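Local coordinates for tailspike protein (Acinetobacter phage vB_ApiP_P1, PDB 6E1R), which probably recognises and cleaves the capsular polysaccharide of its Acinetobacter host as the trimeric, receptor-degrading spike of a phage tail, at residues M12-K21 / G32-A42; P342-A353 / Q366-S375. All coordinates share one frame; numbering follows the deposited sequence.

From the N terminus, the chain of this trimeric spike first enters a small mixed sheet, where interaction 1 closes a short loop carrying helix 21-25 and sets strand 16-18 parallel to strand 34-37. It then runs through the long succession of parallel strands that makes up the body of the protein. Near the far end of that body, interaction 2 closes a second loop, this one with strand 357-361 inside it, and stacks one coil on the next. The two contacts follow in series, neither nested nor crossed, with centres about 66 Å apart. Both illustrate parallel strand pairing, one through a helical crossover, the other through a solenoid turn.

Interaction 1 (M12-K21 / G32-A42); sequences MNLKGVVNSK and GQVVLMTGYYA
Lys21 lies along the ring of Tyr40. CB sits over one face, 3.8 Å from the ring centroid, a CH-pi contact displaced toward the rim; CG passes above CZ and CE1; CD and CE pass over the hydroxyl end, each 3.6 Å from Tyr40 OH. NZ goes on to a long, weak ion pair with Glu25, while Tyr40 OH bonds to Gly63 O. Lys21 N donates to Tyr40 O at 2.6 Å from above the carbonyl plane. Upstream the backbones zip together in parallel: Lys15 N reaches Val34 O at 3.0 Å, Gly16 O receives Leu36 N, and Val18 uses both its N, to Leu36 O at 2.7 Å, and its O, from Thr38 N. Val17 and Leu36 stand side by side on one face, CG1 against CD2 at 3.7 Å. On the other face Val18 straddles two neighbours: CG1, beside the backbone N (chi1 -56°), meets Val35 CG2, whereas CG2 packs on Met37 CG at 3.6 Å. Leu14 CD1 lies 3.5 Å from Val34 CG1; Leu14 also packs on Leu14 of the second subunit and Val17 of the third, and Thr38 OG1 bonds to Lys52 of the second, so the pair lies along the trimer interface. Ser20 takes the N-cap position of helix 21-25, OG bonding weakly to Glu23 N. Strand 16-18, outermost of the mixed sheet within this chain, helix 21-25 and strand 34-37 form a beta-alpha-beta unit.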
HETATM    1  N   MSE A  12       0.536  -3.642  62.986  1.00150.99           N
HETATM    2  CA  MSE A  12      -0.245  -2.515  62.486  1.00134.82           C
HETATM    3  C   MSE A  12      -1.621  -2.983  62.023  1.00118.07           C
HETATM    4  O   MSE A  12      -1.727  -3.932  61.248  1.00116.76           O
HETATM    5  CB  MSE A  12       0.495  -1.823  61.338  1.00135.52           C
HETATM    6  CG  MSE A  12      -0.274  -0.686  60.679  1.00134.51           C
HETATM    7 SE   MSE A  12       0.127   1.063  61.443  1.00134.88          SE
HETATM    8  CE  MSE A  12       2.030   1.147  61.025  1.00135.63           C
ATOM      9  N   ASN A  13      -2.672  -2.323  62.498  1.00104.80           N
ATOM     10  CA  ASN A  13      -4.037  -2.672  62.137  1.00 99.05           C
ATOM     11  C   ASN A  13      -4.619  -1.633  61.187  1.00 88.34           C
ATOM     12  O   ASN A  13      -4.112  -0.514  61.065  1.00 87.79           O
ATOM     13  CB  ASN A  13      -4.925  -2.779  63.382  1.00102.00           C
ATOM     14  CG  ASN A  13      -4.645  -4.025  64.195  1.00111.54           C
ATOM     15  OD1 ASN A  13      -4.239  -5.054  63.655  1.00117.77           O
ATOM     16  ND2 ASN A  13      -4.861  -3.939  65.502  1.00113.93           N
ATOM     17  N   LEU A  14      -5.697  -2.021  60.510  1.00 86.80           N
ATOM     18  CA  LEU A  14      -6.409  -1.091  59.643  1.00 80.86           C
ATOM     19  C   LEU A  14      -7.135  -0.061  60.497  1.00 83.23           C
ATOM     20  O   LEU A  14      -7.827  -0.414  61.456  1.00 95.06           O
ATOM     21  CB  LEU A  14      -7.395  -1.846  58.752  1.00 81.29           C
ATOM     22  CG  LEU A  14      -8.161  -1.036  57.703  1.00 78.29           C
ATOM     23  CD1 LEU A  14      -7.221  -0.496  56.647  1.00 71.06           C
ATOM     24  CD2 LEU A  14      -9.249  -1.882  57.063  1.00 80.68           C
ATOM     25  N   LYS A  15      -6.979   1.217  60.151  1.00 72.66           N
ATOM     26  CA  LYS A  15      -7.576   2.267  60.970  1.00 75.98           C
ATOM     27  C   LYS A  15      -9.094   2.272  60.840  1.00 78.55           C
ATOM     28  O   LYS A  15      -9.814   2.350  61.842  1.00 87.00           O
ATOM     29  CB  LYS A  15      -6.992   3.629  60.596  1.00 73.04           C
ATOM     30  CG  LYS A  15      -7.614   4.784  61.362  1.00 74.98           C
ATOM     31  CD  LYS A  15      -6.895   6.090  61.090  1.00 75.12           C
ATOM     32  CE  LYS A  15      -7.547   7.230  61.851  1.00 74.61           C
ATOM     33  NZ  LYS A  15      -7.433   7.053  63.324  1.00 74.10           N
ATOM     34  N   GLY A  16      -9.597   2.184  59.616  1.00 71.22           N
ATOM     35  CA  GLY A  16     -11.027   2.196  59.400  1.00 71.72           C
ATOM     36  C   GLY A  16     -11.337   2.338  57.924  1.00 80.70           C
ATOM     37  O   GLY A  16     -10.463   2.181  57.067  1.00 65.95           O
ATOM     38  N   VAL A  17     -12.607   2.614  57.645  1.00 79.83           N
ATOM     39  CA  VAL A  17     -13.094   2.787  56.283  1.00 65.97           C
ATOM     40  C   VAL A  17     -13.880   4.089  56.202  1.00 74.66           C
ATOM     41  O   VAL A  17     -14.669   4.410  57.098  1.00 81.76           O
ATOM     42  CB  VAL A  17     -13.957   1.592  55.825  1.00 67.33           C
ATOM     43  CG1 VAL A  17     -13.113   0.332  55.730  1.00 67.77           C
ATOM     44  CG2 VAL A  17     -15.115   1.374  56.775  1.00 81.33           C
ATOM     45  N   VAL A  18     -13.643   4.850  55.136  1.00 72.03           N
ATOM     46  CA  VAL A  18     -14.375   6.078  54.859  1.00 71.05           C
ATOM     47  C   VAL A  18     -15.028   5.937  53.489  1.00 71.90           C
ATOM     48  O   VAL A  18     -14.596   5.146  52.648  1.00 73.69           O
ATOM     49  CB  VAL A  18     -13.478   7.332  54.923  1.00 67.90           C
ATOM     50  CG1 VAL A  18     -12.777   7.412  56.269  1.00 64.35           C
ATOM     51  CG2 VAL A  18     -12.460   7.316  53.800  1.00 68.01           C
ATOM     52  N   ASN A  19     -16.091   6.711  53.273  1.00 68.89           N
ATOM     53  CA  ASN A  19     -16.907   6.565  52.076  1.00 69.29           C
ATOM     54  C   ASN A  19     -16.807   7.745  51.116  1.00 69.54           C
ATOM     55  O   ASN A  19     -17.432   7.705  50.050  1.00 69.69           O
ATOM     56  CB  ASN A  19     -18.374   6.331  52.460  1.00 69.93           C
ATOM     57  CG  ASN A  19     -18.985   7.510  53.189  1.00 74.72           C
ATOM     58  OD1 ASN A  19     -18.285   8.429  53.605  1.00 76.24           O
ATOM     59  ND2 ASN A  19     -20.304   7.485  53.349  1.00 77.69           N
ATOM     60  N   SER A  20     -16.050   8.787  51.452  1.00 65.62           N
ATOM     61  CA  SER A  20     -15.969   9.958  50.588  1.00 60.67           C
ATOM     62  C   SER A  20     -14.680  10.710  50.886  1.00 58.90           C
ATOM     63  O   SER A  20     -14.012  10.471  51.895  1.00 57.20           O
ATOM     64  CB  SER A  20     -17.182  10.876  50.767  1.00 59.30           C
ATOM     65  OG  SER A  20     -17.232  11.405  52.081  1.00 62.64           O
ATOM     66  N   LYS A  21     -14.348  11.639  49.986  1.00 61.27           N
ATOM     67  CA  LYS A  21     -13.155  12.460  50.163  1.00 57.33           C
ATOM     68  C   LYS A  21     -13.341  13.482  51.275  1.00 60.27           C
ATOM     69  O   LYS A  21     -12.382  13.804  51.987  1.00 57.59           O
ATOM     70  CB  LYS A  21     -12.800  13.152  48.845  1.00 54.26           C
ATOM     71  CG  LYS A  21     -11.584  14.061  48.902  1.00 52.44           C
ATOM     72  CD  LYS A  21     -11.982  15.526  48.812  1.00 53.64           C
ATOM     73  CE  LYS A  21     -10.761  16.430  48.759  1.00 53.63           C
ATOM     74  NZ  LYS A  21     -11.132  17.856  48.536  1.00 55.15           N
ATOM     75  N   GLY A  32       1.942   6.155  59.312  1.00 74.10           N
ATOM     76  CA  GLY A  32       1.827   4.754  58.982  1.00 74.24           C
ATOM     77  C   GLY A  32       0.419   4.206  58.954  1.00 70.61           C
ATOM     78  O   GLY A  32       0.214   3.102  58.432  1.00 67.37           O
ATOM     79  N   GLN A  33      -0.559   4.932  59.490  1.00 68.80           N
ATOM     80  CA  GLN A  33      -1.923   4.424  59.528  1.00 70.96           C
ATOM     81  C   GLN A  33      -2.507   4.373  58.123  1.00 64.05           C
ATOM     82  O   GLN A  33      -2.321   5.289  57.319  1.00 66.38           O
ATOM     83  CB  GLN A  33      -2.794   5.295  60.431  1.00 73.52           C
ATOM     84  CG  GLN A  33      -2.406   5.249  61.898  1.00 71.83           C
ATOM     85  CD  GLN A  33      -3.396   5.978  62.785  1.00 73.14           C
ATOM     86  OE1 GLN A  33      -3.980   6.985  62.387  1.00 71.06           O
ATOM     87  NE2 GLN A  33      -3.590   5.470  63.997  1.00 82.93           N
ATOM     88  N   VAL A  34      -3.223   3.291  57.833  1.00 64.43           N
ATOM     89  CA  VAL A  34      -3.806   3.061  56.520  1.00 61.93           C
ATOM     90  C   VAL A  34      -5.321   3.016  56.668  1.00 62.20           C
ATOM     91  O   VAL A  34      -5.844   2.433  57.625  1.00 64.88           O
ATOM     92  CB  VAL A  34      -3.256   1.766  55.881  1.00 62.28           C
ATOM     93  CG1 VAL A  34      -4.351   0.971  55.190  1.00 61.76           C
ATOM     94  CG2 VAL A  34      -2.135   2.100  54.911  1.00 67.09           C
ATOM     95  N   VAL A  35      -6.020   3.643  55.723  1.00 60.04           N
ATOM     96  CA  VAL A  35      -7.474   3.698  55.717  1.00 60.09           C
ATOM     97  C   VAL A  35      -7.968   3.263  54.342  1.00 66.26           C
ATOM     98  O   VAL A  35      -7.246   3.332  53.346  1.00 74.24           O
ATOM     99  CB  VAL A  35      -7.990   5.115  56.070  1.00 59.66           C
ATOM    100  CG1 VAL A  35      -7.719   6.083  54.926  1.00 58.53           C
ATOM    101  CG2 VAL A  35      -9.466   5.098  56.441  1.00 61.10           C
ATOM    102  N   LEU A  36      -9.213   2.796  54.303  1.00 65.31           N
ATOM    103  CA  LEU A  36      -9.863   2.359  53.074  1.00 63.78           C
ATOM    104  C   LEU A  36     -10.948   3.358  52.700  1.00 66.76           C
ATOM    105  O   LEU A  36     -11.884   3.583  53.474  1.00 67.88           O
ATOM    106  CB  LEU A  36     -10.456   0.958  53.232  1.00 62.02           C
ATOM    107  CG  LEU A  36     -11.435   0.492  52.147  1.00 60.01           C
ATOM    108  CD1 LEU A  36     -10.797   0.494  50.768  1.00 57.01           C
ATOM    109  CD2 LEU A  36     -11.979  -0.890  52.475  1.00 62.14           C
HETATM  110  N   MSE A  37     -10.820   3.955  51.520  1.00 63.43           N
HETATM  111  CA  MSE A  37     -11.849   4.853  51.018  1.00 67.97           C
HETATM  112  C   MSE A  37     -12.636   4.174  49.905  1.00 72.71           C
HETATM  113  O   MSE A  37     -12.060   3.705  48.924  1.00 74.99           O
HETATM  114  CB  MSE A  37     -11.242   6.164  50.518  1.00 62.46           C
HETATM  115  CG  MSE A  37     -12.280   7.232  50.205  1.00 66.20           C
HETATM  116 SE   MSE A  37     -11.512   8.954  49.718  1.00 74.29          SE
HETATM  117  CE  MSE A  37     -10.874   8.506  47.931  1.00 69.79           C
ATOM    118  N   THR A  38     -13.954   4.114  50.070  1.00 78.27           N
ATOM    119  CA  THR A  38     -14.844   3.497  49.087  1.00 80.06           C
ATOM    120  C   THR A  38     -15.514   4.621  48.304  1.00 79.12           C
ATOM    121  O   THR A  38     -16.603   5.081  48.649  1.00 89.61           O
ATOM    122  CB  THR A  38     -15.867   2.593  49.763  1.00 79.58           C
ATOM    123  OG1 THR A  38     -16.683   3.370  50.648  1.00 80.44           O
ATOM    124  CG2 THR A  38     -15.167   1.499  50.555  1.00 80.06           C
ATOM    125  N   GLY A  39     -14.850   5.065  47.242  1.00 64.80           N
ATOM    126  CA  GLY A  39     -15.382   6.123  46.408  1.00 67.36           C
ATOM    127  C   GLY A  39     -14.964   7.520  46.819  1.00 62.41           C
ATOM    128  O   GLY A  39     -14.850   7.825  48.010  1.00 53.78           O
ATOM    129  N   TYR A  40     -14.731   8.380  45.825  1.00 60.46           N
ATOM    130  CA  TYR A  40     -14.346   9.760  46.099  1.00 52.36           C
ATOM    131  C   TYR A  40     -15.491  10.539  46.733  1.00 54.14           C
ATOM    132  O   TYR A  40     -15.254  11.429  47.558  1.00 54.78           O
ATOM    133  CB  TYR A  40     -13.884  10.430  44.803  1.00 62.78           C
ATOM    134  CG  TYR A  40     -13.063  11.692  44.978  1.00 61.13           C
ATOM    135  CD1 TYR A  40     -13.666  12.907  45.275  1.00 52.77           C
ATOM    136  CD2 TYR A  40     -11.682  11.667  44.827  1.00 50.33           C
ATOM    137  CE1 TYR A  40     -12.916  14.059  45.425  1.00 52.81           C
ATOM    138  CE2 TYR A  40     -10.924  12.812  44.976  1.00 50.42           C
ATOM    139  CZ  TYR A  40     -11.546  14.005  45.275  1.00 51.63           C
ATOM    140  OH  TYR A  40     -10.793  15.148  45.423  1.00 51.98           O
ATOM    141  N   TYR A  41     -16.730  10.219  46.368  1.00 55.58           N
ATOM    142  CA  TYR A  41     -17.910  10.852  46.930  1.00 57.76           C
ATOM    143  C   TYR A  41     -18.758   9.805  47.642  1.00 60.09           C
ATOM    144  O   TYR A  41     -18.629   8.601  47.399  1.00 58.79           O
ATOM    145  CB  TYR A  41     -18.743  11.548  45.844  1.00 61.19           C
ATOM    146  CG  TYR A  41     -18.033  12.694  45.160  1.00 58.32           C
ATOM    147  CD1 TYR A  41     -18.205  14.002  45.593  1.00 59.50           C
ATOM    148  CD2 TYR A  41     -17.193  12.468  44.077  1.00 56.88           C
ATOM    149  CE1 TYR A  41     -17.557  15.052  44.969  1.00 59.30           C
ATOM    150  CE2 TYR A  41     -16.542  13.509  43.447  1.00 65.76           C
ATOM    151  CZ  TYR A  41     -16.728  14.799  43.897  1.00 66.29           C
ATOM    152  OH  TYR A  41     -16.080  15.840  43.271  1.00 65.67           O
ATOM    153  N   ALA A  42     -19.630  10.278  48.529  1.00 62.49           N
ATOM    154  CA  ALA A  42     -20.495   9.379  49.278  1.00 66.05           C
ATOM    155  C   ALA A  42     -21.473   8.677  48.345  1.00 66.78           C
ATOM    156  O   ALA A  42     -21.984   9.272  47.391  1.00 67.98           O
ATOM    157  CB  ALA A  42     -21.255  10.147  50.358  1.00 66.11           C
TER

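Interaction 2 (P342-A353 / Q366-S375); sequences PCSVAIGKNTMA and QLISAVVESS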
ATOM      1  N   PRO A 342     -19.734   6.617  -6.176  1.00 42.55           N
ATOM      2  CA  PRO A 342     -18.965   7.393  -5.192  1.00 40.78           C
ATOM      3  C   PRO A 342     -19.360   8.857  -5.122  1.00 39.71           C
ATOM      4  O   PRO A 342     -19.101   9.497  -4.096  1.00 42.90           O
ATOM      5  CB  PRO A 342     -17.520   7.233  -5.677  1.00 43.41           C
ATOM      6  CG  PRO A 342     -17.652   7.048  -7.151  1.00 44.04           C
ATOM      7  CD  PRO A 342     -18.933   6.282  -7.365  1.00 41.70           C
ATOM      8  N   CYS A 343     -19.967   9.409  -6.169  1.00 40.51           N
ATOM      9  CA  CYS A 343     -20.325  10.822  -6.211  1.00 38.77           C
ATOM     10  C   CYS A 343     -21.323  11.029  -7.346  1.00 39.28           C
ATOM     11  O   CYS A 343     -21.817  10.066  -7.941  1.00 41.93           O
ATOM     12  CB  CYS A 343     -19.081  11.699  -6.379  1.00 38.93           C
ATOM     13  SG  CYS A 343     -18.077  11.245  -7.797  1.00 37.65           S
ATOM     14  N   SER A 344     -21.611  12.294  -7.658  1.00 31.52           N
ATOM     15  CA  SER A 344     -22.636  12.629  -8.634  1.00 37.79           C
ATOM     16  C   SER A 344     -22.130  13.386  -9.855  1.00 40.95           C
ATOM     17  O   SER A 344     -22.814  13.370 -10.884  1.00 40.29           O
ATOM     18  CB  SER A 344     -23.752  13.454  -7.975  1.00 30.33           C
ATOM     19  OG  SER A 344     -23.255  14.680  -7.475  1.00 35.11           O
ATOM     20  N   VAL A 345     -20.971  14.040  -9.782  1.00 40.91           N
ATOM     21  CA  VAL A 345     -20.460  14.795 -10.923  1.00 38.30           C
ATOM     22  C   VAL A 345     -19.152  14.192 -11.423  1.00 38.14           C
ATOM     23  O   VAL A 345     -19.051  13.783 -12.585  1.00 42.95           O
ATOM     24  CB  VAL A 345     -20.275  16.282 -10.565  1.00 33.66           C
ATOM     25  CG1 VAL A 345     -19.799  17.064 -11.777  1.00 34.34           C
ATOM     26  CG2 VAL A 345     -21.575  16.862 -10.033  1.00 29.83           C
ATOM     27  N   ALA A 346     -18.145  14.130 -10.554  1.00 38.91           N
ATOM     28  CA  ALA A 346     -16.850  13.579 -10.926  1.00 35.81           C
ATOM     29  C   ALA A 346     -16.109  13.171  -9.662  1.00 34.94           C
ATOM     30  O   ALA A 346     -16.185  13.865  -8.647  1.00 34.81           O
ATOM     31  CB  ALA A 346     -16.020  14.590 -11.728  1.00 31.35           C
ATOM     32  N   ILE A 347     -15.395  12.044  -9.729  1.00 29.77           N
ATOM     33  CA  ILE A 347     -14.645  11.574  -8.566  1.00 28.92           C
ATOM     34  C   ILE A 347     -13.563  12.579  -8.193  1.00 30.09           C
ATOM     35  O   ILE A 347     -13.486  13.043  -7.049  1.00 34.57           O
ATOM     36  CB  ILE A 347     -14.056  10.178  -8.832  1.00 28.29           C
ATOM     37  CG1 ILE A 347     -15.175   9.158  -9.048  1.00 25.08           C
ATOM     38  CG2 ILE A 347     -13.156   9.752  -7.683  1.00 31.09           C
ATOM     39  CD1 ILE A 347     -14.680   7.779  -9.424  1.00 29.96           C
ATOM     40  N   GLY A 348     -12.718  12.937  -9.153  1.00 29.94           N
ATOM     41  CA  GLY A 348     -11.683  13.919  -8.904  1.00 30.54           C
ATOM     42  C   GLY A 348     -11.977  15.246  -9.571  1.00 34.87           C
ATOM     43  O   GLY A 348     -12.148  15.308 -10.792  1.00 40.54           O
ATOM     44  N   LYS A 349     -12.038  16.315  -8.783  1.00 33.86           N
ATOM     45  CA  LYS A 349     -12.266  17.660  -9.297  1.00 37.07           C
ATOM     46  C   LYS A 349     -10.998  18.477  -9.109  1.00 36.30           C
ATOM     47  O   LYS A 349     -10.498  18.605  -7.987  1.00 34.81           O
ATOM     48  CB  LYS A 349     -13.444  18.331  -8.592  1.00 31.80           C
ATOM     49  CG  LYS A 349     -13.595  19.811  -8.918  1.00 32.43           C
ATOM     50  CD  LYS A 349     -13.768  20.048 -10.412  1.00 40.27           C
ATOM     51  CE  LYS A 349     -13.816  21.536 -10.729  1.00 42.02           C
ATOM     52  NZ  LYS A 349     -13.902  21.804 -12.193  1.00 33.19           N
ATOM     53  N   ASN A 350     -10.489  19.029 -10.204  1.00 31.21           N
ATOM     54  CA  ASN A 350      -9.292  19.853 -10.186  1.00 37.27           C
ATOM     55  C   ASN A 350      -9.674  21.316 -10.348  1.00 39.05           C
ATOM     56  O   ASN A 350     -10.544  21.654 -11.155  1.00 39.19           O
ATOM     57  CB  ASN A 350      -8.333  19.448 -11.307  1.00 38.17           C
ATOM     58  CG  ASN A 350      -7.681  18.107 -11.060  1.00 38.48           C
ATOM     59  OD1 ASN A 350      -8.087  17.361 -10.169  1.00 42.27           O
ATOM     60  ND2 ASN A 350      -6.665  17.788 -11.856  1.00 32.31           N
ATOM     61  N   THR A 351      -9.039  22.179  -9.556  1.00 41.71           N
ATOM     62  CA  THR A 351      -9.145  23.617  -9.739  1.00 37.19           C
ATOM     63  C   THR A 351      -7.877  24.226 -10.314  1.00 37.14           C
ATOM     64  O   THR A 351      -7.902  25.388 -10.737  1.00 38.58           O
ATOM     65  CB  THR A 351      -9.500  24.307  -8.416  1.00 36.52           C
ATOM     66  OG1 THR A 351      -8.496  24.016  -7.435  1.00 39.97           O
ATOM     67  CG2 THR A 351     -10.850  23.814  -7.924  1.00 33.85           C
HETATM   68  N   MSE A 352      -6.776  23.481 -10.332  1.00 32.68           N
HETATM   69  CA  MSE A 352      -5.557  23.898 -11.009  1.00 42.44           C
HETATM   70  C   MSE A 352      -5.469  23.208 -12.363  1.00 43.35           C
HETATM   71  O   MSE A 352      -6.073  22.156 -12.570  1.00 47.14           O
HETATM   72  CB  MSE A 352      -4.317  23.551 -10.187  1.00 47.47           C
HETATM   73  CG  MSE A 352      -4.409  23.826  -8.702  1.00 58.38           C
HETATM   74 SE   MSE A 352      -3.030  22.792  -7.789  1.00 62.80          SE
HETATM   75  CE  MSE A 352      -3.035  23.686  -6.064  1.00 61.08           C
ATOM     76  N   ALA A 353      -4.705  23.789 -13.280  1.00 38.01           N
ATOM     77  CA  ALA A 353      -4.469  23.134 -14.556  1.00 37.36           C
ATOM     78  C   ALA A 353      -3.482  21.986 -14.381  1.00 41.48           C
ATOM     79  O   ALA A 353      -2.571  22.054 -13.550  1.00 40.02           O
ATOM     80  CB  ALA A 353      -3.942  24.135 -15.581  1.00 35.21           C
ATOM     81  N   GLN A 366     -19.978   1.048  -9.801  1.00 45.32           N
ATOM     82  CA  GLN A 366     -20.900   1.605 -10.780  1.00 43.90           C
ATOM     83  C   GLN A 366     -20.919   3.121 -10.634  1.00 44.28           C
ATOM     84  O   GLN A 366     -20.915   3.644  -9.516  1.00 47.44           O
ATOM     85  CB  GLN A 366     -22.308   1.026 -10.602  1.00 46.76           C
ATOM     86  CG  GLN A 366     -23.365   1.648 -11.496  1.00 56.37           C
ATOM     87  CD  GLN A 366     -24.736   1.038 -11.284  1.00 65.75           C
ATOM     88  OE1 GLN A 366     -25.490   1.464 -10.409  1.00 66.75           O
ATOM     89  NE2 GLN A 366     -25.067   0.035 -12.090  1.00 70.95           N
ATOM     90  N   LEU A 367     -20.944   3.823 -11.764  1.00 40.11           N
ATOM     91  CA  LEU A 367     -20.795   5.273 -11.793  1.00 36.37           C
ATOM     92  C   LEU A 367     -22.086   5.952 -12.230  1.00 36.91           C
ATOM     93  O   LEU A 367     -22.693   5.561 -13.232  1.00 38.31           O
ATOM     94  CB  LEU A 367     -19.653   5.676 -12.728  1.00 33.72           C
ATOM     95  CG  LEU A 367     -18.254   5.251 -12.284  1.00 35.08           C
ATOM     96  CD1 LEU A 367     -17.213   5.686 -13.302  1.00 38.09           C
ATOM     97  CD2 LEU A 367     -17.938   5.817 -10.911  1.00 32.86           C
ATOM     98  N   ILE A 368     -22.497   6.964 -11.471  1.00 33.32           N
ATOM     99  CA  ILE A 368     -23.498   7.928 -11.905  1.00 40.06           C
ATOM    100  C   ILE A 368     -22.853   9.283 -12.187  1.00 40.91           C
ATOM    101  O   ILE A 368     -23.530  10.310 -12.183  1.00 42.00           O
ATOM    102  CB  ILE A 368     -24.636   8.065 -10.879  1.00 41.08           C
ATOM    103  CG1 ILE A 368     -24.071   8.431  -9.507  1.00 34.15           C
ATOM    104  CG2 ILE A 368     -25.448   6.785 -10.799  1.00 35.03           C
ATOM    105  CD1 ILE A 368     -25.128   8.770  -8.488  1.00 35.46           C
ATOM    106  N   SER A 369     -21.544   9.293 -12.427  1.00 32.99           N
ATOM    107  CA  SER A 369     -20.784  10.526 -12.560  1.00 39.65           C
ATOM    108  C   SER A 369     -19.664  10.307 -13.567  1.00 37.62           C
ATOM    109  O   SER A 369     -19.518   9.225 -14.143  1.00 36.50           O
ATOM    110  CB  SER A 369     -20.216  10.963 -11.207  1.00 40.36           C
ATOM    111  OG  SER A 369     -19.223  10.054 -10.760  1.00 31.82           O
ATOM    112  N   ALA A 370     -18.864  11.347 -13.774  1.00 34.99           N
ATOM    113  CA  ALA A 370     -17.645  11.221 -14.551  1.00 35.62           C
ATOM    114  C   ALA A 370     -16.510  10.739 -13.653  1.00 36.02           C
ATOM    115  O   ALA A 370     -16.635  10.674 -12.428  1.00 39.08           O
ATOM    116  CB  ALA A 370     -17.286  12.552 -15.213  1.00 39.00           C
ATOM    117  N   VAL A 371     -15.386  10.393 -14.277  1.00 35.92           N
ATOM    118  CA  VAL A 371     -14.236   9.928 -13.511  1.00 35.93           C
ATOM    119  C   VAL A 371     -13.445  11.105 -12.959  1.00 39.76           C
ATOM    120  O   VAL A 371     -13.142  11.161 -11.761  1.00 41.44           O
ATOM    121  CB  VAL A 371     -13.358   9.007 -14.377  1.00 32.15           C
ATOM    122  CG1 VAL A 371     -12.106   8.605 -13.618  1.00 30.77           C
ATOM    123  CG2 VAL A 371     -14.147   7.778 -14.802  1.00 29.75           C
ATOM    124  N   VAL A 372     -13.102  12.067 -13.818  1.00 39.07           N
ATOM    125  CA  VAL A 372     -12.380  13.265 -13.408  1.00 37.42           C
ATOM    126  C   VAL A 372     -12.980  14.470 -14.120  1.00 39.12           C
ATOM    127  O   VAL A 372     -13.706  14.342 -15.108  1.00 39.23           O
ATOM    128  CB  VAL A 372     -10.864  13.177 -13.702  1.00 33.84           C
ATOM    129  CG1 VAL A 372     -10.208  12.100 -12.850  1.00 34.39           C
ATOM    130  CG2 VAL A 372     -10.624  12.917 -15.180  1.00 34.69           C
ATOM    131  N   GLU A 373     -12.661  15.653 -13.599  1.00 37.92           N
ATOM    132  CA  GLU A 373     -13.047  16.915 -14.217  1.00 39.40           C
ATOM    133  C   GLU A 373     -11.896  17.896 -14.080  1.00 39.13           C
ATOM    134  O   GLU A 373     -11.416  18.140 -12.970  1.00 43.64           O
ATOM    135  CB  GLU A 373     -14.313  17.498 -13.581  1.00 41.41           C
ATOM    136  CG  GLU A 373     -14.739  18.825 -14.193  1.00 45.17           C
ATOM    137  CD  GLU A 373     -15.991  19.397 -13.559  1.00 43.86           C
ATOM    138  OE1 GLU A 373     -16.860  18.607 -13.134  1.00 42.87           O
ATOM    139  OE2 GLU A 373     -16.106  20.638 -13.486  1.00 42.43           O
ATOM    140  N   SER A 374     -11.459  18.456 -15.205  1.00 40.43           N
ATOM    141  CA  SER A 374     -10.327  19.366 -15.188  1.00 38.04           C
ATOM    142  C   SER A 374     -10.738  20.719 -14.610  1.00 34.89           C
ATOM    143  O   SER A 374     -11.909  20.976 -14.318  1.00 33.72           O
ATOM    144  CB  SER A 374      -9.764  19.545 -16.597  1.00 40.08           C
ATOM    145  OG  SER A 374     -10.678  20.244 -17.424  1.00 38.44           O
ATOM    146  N   SER A 375      -9.743  21.594 -14.447  1.00 33.03           N
ATOM    147  CA  SER A 375     -10.011  22.939 -13.952  1.00 37.01           C
ATOM    148  C   SER A 375     -10.859  23.749 -14.919  1.00 37.56           C
ATOM    149  O   SER A 375     -11.524  24.702 -14.497  1.00 37.44           O
ATOM    150  CB  SER A 375      -8.696  23.666 -13.672  1.00 32.62           C
ATOM    151  OG  SER A 375      -7.853  23.655 -14.811  1.00 32.32           O
TER
HETATM  152  O   HOH W   1     -20.768   8.107  -9.314  1.00 36.43           O
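The two backbones run parallel, each turning a corner midway, Ile347-Gly348 against Val371, so their bonding continues from one face to the next. Before the corner Ala370 N donates to Val345 O at 2.7 Å; at it, Gly348 N meets Val371 O at 3.2 Å; beyond it Glu373 bonds through both N and O, to Gly348 O and from Asn350 N. Such in-register stacking of successive coils is characteristic of a parallel beta-helix, usually the right-handed form in phage tailspikes, with strand 316-320 pairing on the other side of strand 346-350. Along one face Ala346 CB rests 3.8 Å from Glu373 CB. Glu373 extends fully, CG anti to its N (chi1 179°), while Lys349 bends at chi2 (58°), bringing NZ to OE2 at 2.8 Å in a salt bridge, the ammonium meeting OE2 from above the carboxylate plane. NZ also donates to Ser374 O at 3.0 Å, a second grip. Toward the other end, Leu367 CD2 touches Pro342 CD at 3.7 Å and, more loosely and at about a right angle, Ile347 CD1 at 4.1 Å. A water bridges the coils, donating to Cys343 O at 2.6 Å, accepting from Ile368 N and hydrogen-bonding to Ser369 OG.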